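PDB 2EAB: alpha-fucosidase from Bifidobacterium bifidum, which acts as a 1,2-alpha-L-fucosidase of glycoside hydrolase family 95, probably removing fucose from glycans, this chain being the catalytic part of a larger protein. Local coordinates for residues 510-515 with 533-538; 246-251 with 274-279; 861-866 with 888-893; 396-401 with 411-416; 552-557 with 652-657. All coordinates share one frame; numbering follows the deposited sequence.

The five contacts are separate, none touching another, and they sample three parts of the chain. Contact 2 lies in the N-terminal beta domain and contact 3 in the C-terminal one, their centres about 50 Å apart; contacts 1, 4 and 5 belong to the helical catalytic domain between them. Contact 4 is about 25 Å from contact 1 and 29 Å from contact 2, centre to centre, and comes nearest the bound calcium ion, about 11 Å from the side chain of Gln398. Contact 1 has Glu520, seen to bind calcium in a structure of this protein though no ion sits there in this chain, about 9 Å from Leu535, side chain to side chain. Contact 5 lies about 65 Å from contact 2, across the chain's centre.

Contact 1 of 5, residues 510-515 with 533-538; sequences WILQNV and ALLKEE
Leu512 and Glu538 touch through aliphatic carbons, and no aromatic ring takes part between 510-515 and 533-538. Glu538, the only residue with a flat group among those that touch, offers the stem of its chain rather than its carboxylate: Leu512 CD1 lies 3.6 Å from Glu538 CB, with CG of the same residue just beyond. The other branch of the leucine, CD2, rests 3.6 Å from Leu534 CB, while its CB faces Leu535 CD2 more loosely at 4.2 Å. Leu512 is thus inserted among three residues of the opposite helix, its CG set anti to the carbonyl carbon (chi1 -73°). One turn on, Val515 CG1 meets Leu534 CD1 at 3.9 Å, the two side chains crossing at about a right angle. Helices 507-520 and 525-546 form an antiparallel helical hairpin (axes at 158°) of the catalytic domain, whose family fold is an (alpha/alpha)6 barrel. Val448 of helix 442-450 covers Leu512 and Val515 as well, and Tyr481 also touches Leu512. With the axes 10.7 Å apart, the helices are joined by the reach of branched side chains, and cohesion across this buried interface is apolar, carried largely by one leucine.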
# COMPACT_ATOMS: atom_id res chain seq x y z
N TRP A 510 13.66 0.83 2.66
CA TRP A 510 12.39 0.26 3.09
C TRP A 510 11.48 -0.13 1.92
O TRP A 510 11.01 -1.27 1.87
CB TRP A 510 11.67 1.22 4.03
CG TRP A 510 10.56 0.59 4.82
CD1 TRP A 510 10.07 -0.69 4.72
CD2 TRP A 510 9.79 1.23 5.83
NE1 TRP A 510 9.05 -0.88 5.62
CE2 TRP A 510 8.85 0.29 6.31
CE3 TRP A 510 9.81 2.52 6.38
CZ2 TRP A 510 7.94 0.59 7.32
CZ3 TRP A 510 8.91 2.82 7.39
CH2 TRP A 510 7.98 1.87 7.84
N ILE A 511 11.23 0.78 0.99
CA ILE A 511 10.37 0.44 -0.14
C ILE A 511 10.99 -0.67 -1.00
O ILE A 511 10.26 -1.45 -1.61
CB ILE A 511 9.98 1.69 -0.99
CG1 ILE A 511 8.68 1.44 -1.76
CG2 ILE A 511 11.12 2.12 -1.91
CD1 ILE A 511 7.44 1.29 -0.88
N LEU A 512 12.32 -0.76 -1.01
CA LEU A 512 12.98 -1.88 -1.68
C LEU A 512 12.62 -3.24 -1.08
O LEU A 512 12.70 -4.26 -1.77
CB LEU A 512 14.49 -1.69 -1.75
CG LEU A 512 14.94 -0.64 -2.77
CD1 LEU A 512 16.40 -0.30 -2.56
CD2 LEU A 512 14.69 -1.08 -4.21
N GLN A 513 12.23 -3.26 0.20
CA GLN A 513 11.72 -4.51 0.77
C GLN A 513 10.47 -4.98 0.03
O GLN A 513 10.37 -6.15 -0.34
CB GLN A 513 11.42 -4.39 2.25
CG GLN A 513 12.63 -4.28 3.14
CD GLN A 513 12.31 -4.46 4.60
OE1 GLN A 513 11.56 -5.36 4.97
NE2 GLN A 513 12.90 -3.62 5.45
N ASN A 514 9.52 -4.07 -0.17
CA ASN A 514 8.30 -4.41 -0.90
C ASN A 514 8.62 -4.90 -2.30
O ASN A 514 7.98 -5.83 -2.81
CB ASN A 514 7.36 -3.21 -1.01
CG ASN A 514 6.81 -2.75 0.32
OD1 ASN A 514 5.66 -3.05 0.67
ND2 ASN A 514 7.60 -1.99 1.05
N VAL A 515 9.61 -4.28 -2.92
CA VAL A 515 10.04 -4.64 -4.27
C VAL A 515 10.66 -6.05 -4.28
O VAL A 515 10.28 -6.88 -5.10
CB VAL A 515 11.01 -3.59 -4.87
CG1 VAL A 515 11.57 -4.06 -6.19
CG2 VAL A 515 10.29 -2.26 -5.05
N ALA A 533 19.11 -5.32 -9.67
CA ALA A 533 19.65 -4.05 -10.16
C ALA A 533 19.38 -2.91 -9.16
O ALA A 533 20.29 -2.15 -8.83
CB ALA A 533 19.09 -3.72 -11.55
N LEU A 534 18.15 -2.82 -8.67
CA LEU A 534 17.80 -1.79 -7.69
C LEU A 534 18.59 -1.92 -6.40
O LEU A 534 19.10 -0.94 -5.86
CB LEU A 534 16.31 -1.82 -7.39
CG LEU A 534 15.39 -1.28 -8.48
CD1 LEU A 534 13.95 -1.74 -8.26
CD2 LEU A 534 15.46 0.25 -8.55
N LEU A 535 18.67 -3.16 -5.90
CA LEU A 535 19.36 -3.42 -4.64
C LEU A 535 20.86 -3.20 -4.74
O LEU A 535 21.47 -2.73 -3.79
CB LEU A 535 19.06 -4.84 -4.15
CG LEU A 535 17.68 -5.03 -3.53
CD1 LEU A 535 17.32 -6.50 -3.48
CD2 LEU A 535 17.61 -4.41 -2.14
N LYS A 536 21.43 -3.56 -5.88
CA LYS A 536 22.86 -3.40 -6.11
C LYS A 536 23.26 -1.93 -5.97
O LYS A 536 24.21 -1.60 -5.25
CB LYS A 536 23.22 -3.91 -7.51
CG LYS A 536 24.68 -3.74 -7.90
CD LYS A 536 24.89 -4.21 -9.34
CE LYS A 536 26.32 -3.94 -9.80
NZ LYS A 536 26.56 -4.41 -11.20
N GLU A 537 22.52 -1.04 -6.64
CA GLU A 537 22.88 0.37 -6.62
C GLU A 537 22.58 1.03 -5.27
O GLU A 537 23.36 1.86 -4.82
CB GLU A 537 22.25 1.13 -7.78
CG GLU A 537 22.54 2.62 -7.77
CD GLU A 537 22.31 3.32 -9.10
OE1 GLU A 537 22.13 2.65 -10.15
OE2 GLU A 537 22.33 4.56 -9.09
N GLU A 538 21.47 0.68 -4.63
CA GLU A 538 21.19 1.27 -3.32
C GLU A 538 22.15 0.75 -2.24
O GLU A 538 22.52 1.49 -1.33
CB GLU A 538 19.72 1.09 -2.91
CG GLU A 538 19.31 1.94 -1.69
CD GLU A 538 19.26 3.44 -1.97
OE1 GLU A 538 19.44 3.83 -3.16
OE2 GLU A 538 19.04 4.22 -1.01

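Contact 2 of 5, residues 246-251 with 274-279; sequences IKVVLD and VTLYIA
Lys247 and Tyr277 exchange two nearly straight backbone bonds, Lys247 N to Tyr277 O at 2.8 Å (172° at the hydrogen) and Tyr277 N to Lys247 O at 2.9 Å, each donor in the plane of the carbonyl it meets. Val249 and Thr275 form the next hydrogen-bonded pair, with Val249 N 2.9 Å from Thr275 O and Thr275 N 3.0 Å from Val249 O. The ends of the polar side chains turn elsewhere: Lys247 NZ to Asp227, Asp251 and Thr275 both to Arg194. These antiparallel strands are inner members of the nine-stranded sheet in the N-terminal beta-sandwich domain. Ile246, Val248, Leu250, Val274 and Leu276 face strands 203-208 and 266-271 of the second sheet, whereas Lys247 and Tyr277 lie against helix 297-314. On the sandwich side Leu276 CG sits 3.8 Å from Ile246 CG2, and its CD1 is 4.0 Å from Val248 CG1. An alanine at Leu276 would probably open a gap between Ile246, Val248 and Val207 of the facing sheet, which lose its CG and both methyls. Leu250 CD2 meets Val274 CG1 at 3.6 Å, the two side chains side by side. On the helix side, Val249 CG2 comes in the plane of the Tyr277 ring, at its edge, 3.9 Å from CE2.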
# COMPACT_ATOMS: atom_id res chain seq x y z
N ILE A 246 -17.73 11.25 -22.30
CA ILE A 246 -18.86 10.39 -21.99
C ILE A 246 -19.65 10.17 -23.28
O ILE A 246 -20.17 11.12 -23.87
CB ILE A 246 -19.80 10.98 -20.91
CG1 ILE A 246 -19.02 11.30 -19.62
CG2 ILE A 246 -20.99 10.02 -20.65
CD1 ILE A 246 -19.87 11.79 -18.46
N LYS A 247 -19.70 8.91 -23.71
CA LYS A 247 -20.46 8.51 -24.88
C LYS A 247 -21.76 7.86 -24.40
O LYS A 247 -21.73 6.88 -23.66
CB LYS A 247 -19.64 7.54 -25.73
CG LYS A 247 -20.30 7.11 -27.03
CD LYS A 247 -19.42 6.10 -27.76
CE LYS A 247 -20.01 5.71 -29.10
NZ LYS A 247 -20.01 6.83 -30.08
N VAL A 248 -22.89 8.42 -24.84
CA VAL A 248 -24.21 7.96 -24.40
C VAL A 248 -24.85 7.09 -25.48
O VAL A 248 -25.10 7.57 -26.60
CB VAL A 248 -25.13 9.15 -24.04
CG1 VAL A 248 -26.47 8.67 -23.53
CG2 VAL A 248 -24.46 10.05 -23.01
N VAL A 249 -25.10 5.83 -25.15
CA VAL A 249 -25.66 4.88 -26.12
C VAL A 249 -27.05 4.41 -25.69
O VAL A 249 -27.20 3.71 -24.69
CB VAL A 249 -24.72 3.65 -26.34
CG1 VAL A 249 -25.25 2.75 -27.45
CG2 VAL A 249 -23.30 4.11 -26.67
N LEU A 250 -28.06 4.82 -26.45
CA LEU A 250 -29.45 4.43 -26.20
C LEU A 250 -29.70 3.01 -26.67
O LEU A 250 -29.28 2.64 -27.77
CB LEU A 250 -30.42 5.37 -26.93
CG LEU A 250 -30.37 6.89 -26.72
CD1 LEU A 250 -31.22 7.58 -27.78
CD2 LEU A 250 -30.85 7.27 -25.33
N ASP A 251 -30.38 2.22 -25.84
CA ASP A 251 -30.82 0.88 -26.24
C ASP A 251 -31.75 0.94 -27.44
O ASP A 251 -32.71 1.73 -27.44
CB ASP A 251 -31.52 0.17 -25.08
CG ASP A 251 -30.57 -0.62 -24.20
OD1 ASP A 251 -29.37 -0.28 -24.15
OD2 ASP A 251 -31.04 -1.58 -23.56
N VAL A 274 -30.03 2.85 -21.05
CA VAL A 274 -28.87 3.47 -21.70
C VAL A 274 -27.56 2.94 -21.11
O VAL A 274 -27.51 2.54 -19.94
CB VAL A 274 -28.88 5.03 -21.58
CG1 VAL A 274 -30.13 5.64 -22.21
CG2 VAL A 274 -28.76 5.48 -20.14
N THR A 275 -26.52 2.92 -21.93
CA THR A 275 -25.17 2.64 -21.45
C THR A 275 -24.29 3.86 -21.71
O THR A 275 -24.25 4.38 -22.82
CB THR A 275 -24.55 1.41 -22.13
OG1 THR A 275 -25.46 0.30 -22.03
CG2 THR A 275 -23.22 1.02 -21.47
N LEU A 276 -23.62 4.32 -20.65
CA LEU A 276 -22.63 5.38 -20.76
C LEU A 276 -21.25 4.76 -20.75
O LEU A 276 -20.95 3.91 -19.91
CB LEU A 276 -22.76 6.35 -19.59
CG LEU A 276 -23.73 7.53 -19.69
CD1 LEU A 276 -25.15 7.13 -20.10
CD2 LEU A 276 -23.74 8.30 -18.38
N TYR A 277 -20.42 5.17 -21.70
CA TYR A 277 -19.01 4.80 -21.72
C TYR A 277 -18.19 6.04 -21.42
O TYR A 277 -18.30 7.06 -22.10
CB TYR A 277 -18.63 4.21 -23.08
CG TYR A 277 -19.34 2.91 -23.37
CD1 TYR A 277 -18.88 1.70 -22.84
CD2 TYR A 277 -20.48 2.89 -24.17
CE1 TYR A 277 -19.53 0.50 -23.10
CE2 TYR A 277 -21.14 1.69 -24.44
CZ TYR A 277 -20.66 0.51 -23.90
OH TYR A 277 -21.31 -0.68 -24.16
N ILE A 278 -17.38 5.94 -20.37
CA ILE A 278 -16.64 7.08 -19.84
C ILE A 278 -15.15 6.75 -19.86
O ILE A 278 -14.72 5.72 -19.33
CB ILE A 278 -17.08 7.42 -18.40
CG1 ILE A 278 -18.58 7.72 -18.35
CG2 ILE A 278 -16.27 8.60 -17.86
CD1 ILE A 278 -19.31 7.02 -17.21
N ALA A 279 -14.36 7.62 -20.49
CA ALA A 279 -12.91 7.46 -20.50
C ALA A 279 -12.24 8.78 -20.17
O ALA A 279 -12.83 9.85 -20.35
CB ALA A 279 -12.44 6.94 -21.84

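Contact 3 of 5, residues 861-866 with 888-893; sequences VKNGDT and AGTTYT
Lys862 and Thr893 form an antiparallel hydrogen-bonded pair, Lys862 N lying 2.9 Å from Thr893 O and Thr893 N 2.8 Å from Lys862 O, after which the first strand leaves its partner in a type II' turn from Asn863 to Thr866. Beside this pair, Val861 CG1 packs 4.0 Å from Tyr892 CB, and behind Val861 stand Leu882 and Phe884 of strand 880-884. Two residues on, on the same face as Val861, Asn863 has its CG anti to the backbone N (chi1 174°), and the whole amide group comes up to the methyl of Thr890, OD1 at 3.5 Å from Thr890 CG2 and the two side chains at about a right angle. The same methyl lies 3.5 Å above the Tyr892 ring plane, offset toward the rim, so it touches both flat groups. The turn closes a tight hairpin between strands 859-863 and 866-867, the latter the outer strand of a seven-stranded antiparallel sheet in the C-terminal domain. On its other side strand 890-896 pairs with strand 833-841. Gly864, with a phi of 65°, fills the first corner of the turn. Its N donates to a water that in turn donates to Thr891 O at 2.8 Å and is hydrogen-bonded to Thr893 OG1, linking turn and strand where direct pairing has ended. Tyr892 OH bonds to Thr887 N, and Thr890 OG1 to the hydroxyl of Thr887.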
# COMPACT_ATOMS: atom_id res chain seq x y z
N VAL A 861 2.20 -36.04 5.37
CA VAL A 861 2.06 -35.40 4.06
C VAL A 861 1.69 -36.42 2.99
O VAL A 861 2.29 -37.49 2.90
CB VAL A 861 3.36 -34.67 3.65
CG1 VAL A 861 3.17 -33.88 2.35
CG2 VAL A 861 3.85 -33.75 4.76
N LYS A 862 0.69 -36.07 2.18
CA LYS A 862 0.28 -36.90 1.05
C LYS A 862 0.19 -36.09 -0.24
O LYS A 862 -0.06 -34.88 -0.22
CB LYS A 862 -1.05 -37.59 1.34
CG LYS A 862 -0.99 -38.61 2.48
CD LYS A 862 -2.34 -39.26 2.72
CE LYS A 862 -2.34 -40.08 4.00
NZ LYS A 862 -3.67 -40.73 4.25
N ASN A 863 0.42 -36.77 -1.35
CA ASN A 863 0.12 -36.26 -2.67
C ASN A 863 -1.04 -37.09 -3.19
O ASN A 863 -0.84 -38.19 -3.73
CB ASN A 863 1.35 -36.37 -3.58
CG ASN A 863 1.06 -35.98 -5.03
OD1 ASN A 863 -0.02 -35.48 -5.35
ND2 ASN A 863 2.02 -36.23 -5.91
N GLY A 864 -2.25 -36.59 -2.99
CA GLY A 864 -3.46 -37.37 -3.24
C GLY A 864 -3.52 -38.52 -2.25
O GLY A 864 -3.58 -38.31 -1.04
N ASP A 865 -3.47 -39.75 -2.78
CA ASP A 865 -3.47 -40.96 -1.96
C ASP A 865 -2.06 -41.45 -1.66
O ASP A 865 -1.87 -42.35 -0.83
CB ASP A 865 -4.29 -42.07 -2.63
CG ASP A 865 -5.74 -41.68 -2.87
OD1 ASP A 865 -6.29 -40.85 -2.12
OD2 ASP A 865 -6.35 -42.23 -3.82
N THR A 866 -1.07 -40.87 -2.34
CA THR A 866 0.32 -41.31 -2.24
C THR A 866 1.04 -40.64 -1.08
O THR A 866 1.06 -39.41 -0.97
CB THR A 866 1.09 -41.05 -3.57
OG1 THR A 866 0.36 -41.62 -4.66
CG2 THR A 866 2.49 -41.66 -3.52
N ALA A 888 6.71 -28.54 -8.95
CA ALA A 888 5.85 -27.45 -9.41
C ALA A 888 4.56 -28.00 -10.02
O ALA A 888 4.60 -28.90 -10.88
CB ALA A 888 6.58 -26.58 -10.42
N GLY A 889 3.43 -27.47 -9.56
CA GLY A 889 2.11 -27.88 -10.05
C GLY A 889 1.38 -28.85 -9.14
O GLY A 889 0.19 -29.10 -9.32
N THR A 890 2.09 -29.39 -8.15
CA THR A 890 1.53 -30.40 -7.25
C THR A 890 1.03 -29.80 -5.94
O THR A 890 1.67 -28.91 -5.37
CB THR A 890 2.54 -31.54 -6.99
OG1 THR A 890 2.97 -32.10 -8.24
CG2 THR A 890 1.93 -32.65 -6.15
N THR A 891 -0.13 -30.26 -5.49
CA THR A 891 -0.69 -29.90 -4.20
C THR A 891 -0.50 -31.04 -3.20
O THR A 891 -0.84 -32.20 -3.48
CB THR A 891 -2.18 -29.48 -4.30
OG1 THR A 891 -2.28 -28.31 -5.11
CG2 THR A 891 -2.76 -29.18 -2.93
N TYR A 892 0.03 -30.69 -2.04
CA TYR A 892 0.31 -31.63 -0.96
C TYR A 892 -0.69 -31.40 0.16
O TYR A 892 -0.97 -30.26 0.53
CB TYR A 892 1.75 -31.46 -0.47
CG TYR A 892 2.72 -31.66 -1.60
CD1 TYR A 892 3.25 -32.92 -1.87
CD2 TYR A 892 3.04 -30.61 -2.46
CE1 TYR A 892 4.11 -33.12 -2.94
CE2 TYR A 892 3.90 -30.80 -3.53
CZ TYR A 892 4.43 -32.06 -3.76
OH TYR A 892 5.27 -32.24 -4.83
N THR A 893 -1.24 -32.49 0.68
CA THR A 893 -2.23 -32.42 1.73
C THR A 893 -1.63 -32.91 3.04
O THR A 893 -1.07 -34.01 3.11
CB THR A 893 -3.50 -33.21 1.35
OG1 THR A 893 -3.99 -32.77 0.08
CG2 THR A 893 -4.60 -33.02 2.39
O HOH W 1 -2.82 -33.76 -2.28

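Contact 4 of 5, residues 396-401 with 411-416; sequences NLQGIW and GNTPWG
Leu397 and Gln398, the two middle residues of a type I beta turn, are what 396-401 offers to 411-416. The turn runs from Asn396 to Gly399 and is reinforced by an Asx turn: Asn396 OD1 accepts from Gln398 N at 2.8 Å, the N-H in the plane of the amide, and also bonds to Ser417 OG. Two backbone bonds between Asn396 and Gly399 close the loop further. From Leu397 the methyl CD1 comes against Trp415, 3.4 Å from its CB and 3.8 Å from its O, the two side chains crossing at about a right angle. That contact is tight, and it is closest at the root of the tryptophan, CB; the indole ring makes edge-to-face contacts with His420 and His761. The side chain of Trp415 also lies about 4 Å from a bound ethanediol, a solvent molecule that may mark a pocket. Gln398 extends beyond CG so that its amide end reaches the ring of Pro414 and the methyl of Thr413; Thr413 OG1 itself is bonded to Thr404. The side chain of Gln398 is about 8 Å from that of Ser386, a calcium ligand, which places this pair of loops in the neighbourhood of the calcium site that Ser386 and Leu393 share with Gly57 and Glu77 of the N-terminal domain. At Gly399 a CB would run into Trp401 CZ3. Ile400 folds back over that indole, and Trp401 NE1 is bonded to Phe54 O, while Ile400 CG1 stands 3.5 Å above the centre of the Trp401 ring.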
# COMPACT_ATOMS: atom_id res chain seq x y z
N ASN A 396 -1.78 5.59 -4.17
CA ASN A 396 -1.31 6.70 -3.34
C ASN A 396 -1.97 6.64 -1.95
O ASN A 396 -2.53 5.60 -1.58
CB ASN A 396 -1.48 8.06 -4.06
CG ASN A 396 -2.93 8.39 -4.39
OD1 ASN A 396 -3.82 8.24 -3.55
ND2 ASN A 396 -3.16 8.90 -5.60
N LEU A 397 -1.88 7.71 -1.17
CA LEU A 397 -2.46 7.70 0.18
C LEU A 397 -3.95 7.40 0.20
O LEU A 397 -4.50 7.03 1.24
CB LEU A 397 -2.22 9.04 0.90
CG LEU A 397 -0.84 9.33 1.48
CD1 LEU A 397 -0.83 10.72 2.06
CD2 LEU A 397 -0.46 8.30 2.55
N GLN A 398 -4.61 7.57 -0.95
CA GLN A 398 -6.05 7.35 -1.08
C GLN A 398 -6.38 6.33 -2.18
O GLN A 398 -7.52 6.24 -2.62
CB GLN A 398 -6.77 8.69 -1.31
CG GLN A 398 -6.63 9.60 -0.10
CD GLN A 398 -7.35 10.94 -0.23
OE1 GLN A 398 -8.32 11.08 -0.97
NE2 GLN A 398 -6.88 11.92 0.53
N GLY A 399 -5.37 5.55 -2.57
CA GLY A 399 -5.53 4.58 -3.65
C GLY A 399 -5.51 5.34 -4.95
O GLY A 399 -4.44 5.69 -5.47
N ILE A 400 -6.71 5.59 -5.48
CA ILE A 400 -6.92 6.53 -6.58
C ILE A 400 -8.12 7.45 -6.32
O ILE A 400 -8.47 8.26 -7.19
CB ILE A 400 -7.14 5.83 -7.97
CG1 ILE A 400 -8.34 4.86 -7.94
CG2 ILE A 400 -5.86 5.18 -8.47
CD1 ILE A 400 -8.75 4.37 -9.31
N TRP A 401 -8.75 7.35 -5.15
CA TRP A 401 -10.05 7.98 -4.91
C TRP A 401 -9.93 9.23 -4.05
O TRP A 401 -9.42 9.17 -2.95
CB TRP A 401 -11.03 6.98 -4.26
CG TRP A 401 -11.24 5.77 -5.12
CD1 TRP A 401 -12.05 5.68 -6.20
CD2 TRP A 401 -10.60 4.49 -4.98
NE1 TRP A 401 -11.98 4.42 -6.75
CE2 TRP A 401 -11.09 3.67 -6.03
CE3 TRP A 401 -9.66 3.96 -4.08
CZ2 TRP A 401 -10.68 2.34 -6.19
CZ3 TRP A 401 -9.26 2.64 -4.25
CH2 TRP A 401 -9.76 1.85 -5.30
N GLY A 411 -2.06 21.62 0.72
CA GLY A 411 -3.13 22.56 0.43
C GLY A 411 -4.50 22.01 0.79
O GLY A 411 -4.79 21.77 1.96
N ASN A 412 -5.33 21.79 -0.22
CA ASN A 412 -6.72 21.35 -0.01
C ASN A 412 -6.88 19.85 0.23
O ASN A 412 -7.96 19.39 0.62
CB ASN A 412 -7.60 21.75 -1.19
CG ASN A 412 -7.75 23.24 -1.34
OD1 ASN A 412 -7.58 24.01 -0.39
ND2 ASN A 412 -8.07 23.68 -2.56
N THR A 413 -5.82 19.09 -0.04
CA THR A 413 -5.87 17.63 0.05
C THR A 413 -4.86 17.18 1.09
O THR A 413 -3.70 17.56 1.03
CB THR A 413 -5.57 17.02 -1.33
OG1 THR A 413 -6.63 17.39 -2.22
CG2 THR A 413 -5.47 15.50 -1.26
N PRO A 414 -5.31 16.36 2.07
CA PRO A 414 -4.42 16.03 3.20
C PRO A 414 -3.20 15.26 2.72
O PRO A 414 -3.33 14.23 2.03
CB PRO A 414 -5.31 15.16 4.10
CG PRO A 414 -6.35 14.61 3.19
CD PRO A 414 -6.61 15.69 2.19
N TRP A 415 -2.03 15.76 3.08
CA TRP A 415 -0.75 15.19 2.65
C TRP A 415 -0.67 15.02 1.14
O TRP A 415 0.05 14.16 0.64
CB TRP A 415 -0.45 13.86 3.37
CG TRP A 415 -0.53 13.93 4.86
CD1 TRP A 415 0.40 14.46 5.70
CD2 TRP A 415 -1.60 13.45 5.68
NE1 TRP A 415 -0.04 14.35 7.01
CE2 TRP A 415 -1.26 13.73 7.02
CE3 TRP A 415 -2.82 12.81 5.41
CZ2 TRP A 415 -2.09 13.39 8.10
CZ3 TRP A 415 -3.65 12.47 6.48
CH2 TRP A 415 -3.28 12.76 7.81
N GLY A 416 -1.43 15.85 0.41
CA GLY A 416 -1.45 15.81 -1.04
C GLY A 416 -1.96 14.53 -1.68
O GLY A 416 -1.84 14.36 -2.89

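Contact 5 of 5, residues 552-557 with 652-657; sequences SSSGDR and EWYFEG
Ser554 and Tyr654 bring two irregular loops of the catalytic domain to 4.8 Å between CA atoms, and Ser553 O reaches 3.4 Å from Phe655 CB. Tyr654 and Phe655 form the middle of a type I beta turn, Trp653 to Glu656. The main feature is a cation-pi stack: the guanidinium of Arg557 lies flat on the Tyr654 ring, planes 14° apart and centres 4.0 Å apart. A bend at chi3 (55°) sets NE over the ring centre, and CD adds a CH-pi contact on the same face. In the plane of the guanidinium, NH1 donates to Ser554 O at 2.8 Å, though from above the carbonyl plane. NH1 also donates to a water that donates on to Tyr654 O. NH2 forms a salt bridge with Glu643 and a bond to Lys640 O, fixing the group's rotation, while Tyr654 OH is held by Pro641 O. An alanine in place of Arg557 would probably leave the carboxylate of Glu643 without this charge mate and the Tyr654 ring without its flat partner. At the ring's edge, Ser554 OG is 3.6 Å from Tyr654 CB; it is bonded to Asp574 O and accepts from a second water, which also accepts weakly from Phe655 N at 3.1 Å.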
# COMPACT_ATOMS: atom_id res chain seq x y z
N SER A 552 31.52 7.45 19.89
CA SER A 552 31.37 6.79 21.19
C SER A 552 29.93 6.65 21.68
O SER A 552 29.62 5.75 22.46
CB SER A 552 32.23 7.48 22.26
OG SER A 552 31.87 8.84 22.37
N SER A 553 29.03 7.52 21.22
CA SER A 553 27.64 7.47 21.70
C SER A 553 26.87 6.24 21.22
O SER A 553 25.87 5.86 21.83
CB SER A 553 26.88 8.75 21.34
OG SER A 553 26.50 8.77 19.97
N SER A 554 27.34 5.62 20.14
CA SER A 554 26.65 4.46 19.57
C SER A 554 27.47 3.16 19.57
O SER A 554 27.12 2.19 18.90
CB SER A 554 26.11 4.78 18.17
OG SER A 554 25.01 5.67 18.28
N GLY A 555 28.54 3.14 20.36
CA GLY A 555 29.32 1.93 20.57
C GLY A 555 30.20 1.55 19.40
O GLY A 555 30.63 2.40 18.63
N ASP A 556 30.44 0.25 19.27
CA ASP A 556 31.34 -0.29 18.26
C ASP A 556 30.53 -0.92 17.14
O ASP A 556 30.15 -2.09 17.22
CB ASP A 556 32.29 -1.31 18.90
CG ASP A 556 33.42 -1.74 17.96
OD1 ASP A 556 33.43 -1.34 16.78
OD2 ASP A 556 34.31 -2.48 18.43
N ARG A 557 30.27 -0.14 16.09
CA ARG A 557 29.43 -0.58 14.98
C ARG A 557 29.50 0.44 13.85
O ARG A 557 29.89 1.58 14.07
CB ARG A 557 27.96 -0.75 15.42
CG ARG A 557 27.40 0.44 16.20
CD ARG A 557 25.87 0.43 16.29
NE ARG A 557 25.30 -0.80 16.84
CZ ARG A 557 25.22 -1.08 18.14
NH1 ARG A 557 25.71 -0.24 19.05
NH2 ARG A 557 24.67 -2.22 18.52
N GLU A 652 15.75 1.87 21.05
CA GLU A 652 15.42 2.72 19.91
C GLU A 652 16.64 3.53 19.47
O GLU A 652 16.80 3.82 18.27
CB GLU A 652 14.20 3.60 20.23
CG GLU A 652 13.75 4.50 19.08
CD GLU A 652 12.32 5.01 19.19
OE1 GLU A 652 11.64 4.76 20.21
OE2 GLU A 652 11.88 5.70 18.25
N TRP A 653 17.50 3.87 20.43
CA TRP A 653 18.77 4.56 20.17
C TRP A 653 19.91 3.79 20.81
O TRP A 653 19.72 3.15 21.85
CB TRP A 653 18.75 5.98 20.73
CG TRP A 653 17.67 6.82 20.16
CD1 TRP A 653 17.72 7.56 19.01
CD2 TRP A 653 16.36 7.01 20.70
NE1 TRP A 653 16.52 8.20 18.80
CE2 TRP A 653 15.67 7.88 19.83
CE3 TRP A 653 15.71 6.52 21.84
CZ2 TRP A 653 14.35 8.27 20.06
CZ3 TRP A 653 14.40 6.92 22.07
CH2 TRP A 653 13.73 7.78 21.19
N TYR A 654 21.09 3.87 20.22
CA TYR A 654 22.23 3.11 20.74
C TYR A 654 22.82 3.68 22.02
O TYR A 654 23.57 2.98 22.71
CB TYR A 654 23.29 2.87 19.63
CG TYR A 654 22.67 2.07 18.52
CD1 TYR A 654 22.20 0.78 18.76
CD2 TYR A 654 22.49 2.61 17.25
CE1 TYR A 654 21.58 0.04 17.76
CE2 TYR A 654 21.87 1.87 16.24
CZ TYR A 654 21.42 0.59 16.51
OH TYR A 654 20.80 -0.12 15.51
N PHE A 655 22.47 4.91 22.37
CA PHE A 655 22.85 5.46 23.68
C PHE A 655 21.87 5.13 24.81
O PHE A 655 22.07 5.53 25.96
CB PHE A 655 23.17 6.97 23.62
CG PHE A 655 22.06 7.85 23.07
CD1 PHE A 655 20.72 7.66 23.41
CD2 PHE A 655 22.38 8.92 22.24
CE1 PHE A 655 19.73 8.50 22.91
CE2 PHE A 655 21.40 9.76 21.73
CZ PHE A 655 20.07 9.55 22.07
N GLU A 656 20.80 4.40 24.49
CA GLU A 656 19.75 4.06 25.44
C GLU A 656 20.21 3.04 26.48
O GLU A 656 21.01 2.15 26.18
CB GLU A 656 18.55 3.53 24.66
CG GLU A 656 17.30 3.21 25.46
CD GLU A 656 16.13 2.83 24.56
OE1 GLU A 656 15.28 2.03 24.99
OE2 GLU A 656 16.08 3.33 23.41
N GLY A 657 19.72 3.19 27.71
CA GLY A 657 19.93 2.20 28.76
C GLY A 657 18.59 1.55 29.07
O GLY A 657 18.14 0.66 28.35
O HOH W 2 23.04 6.80 19.93
O HOH W 3 25.03 0.57 21.98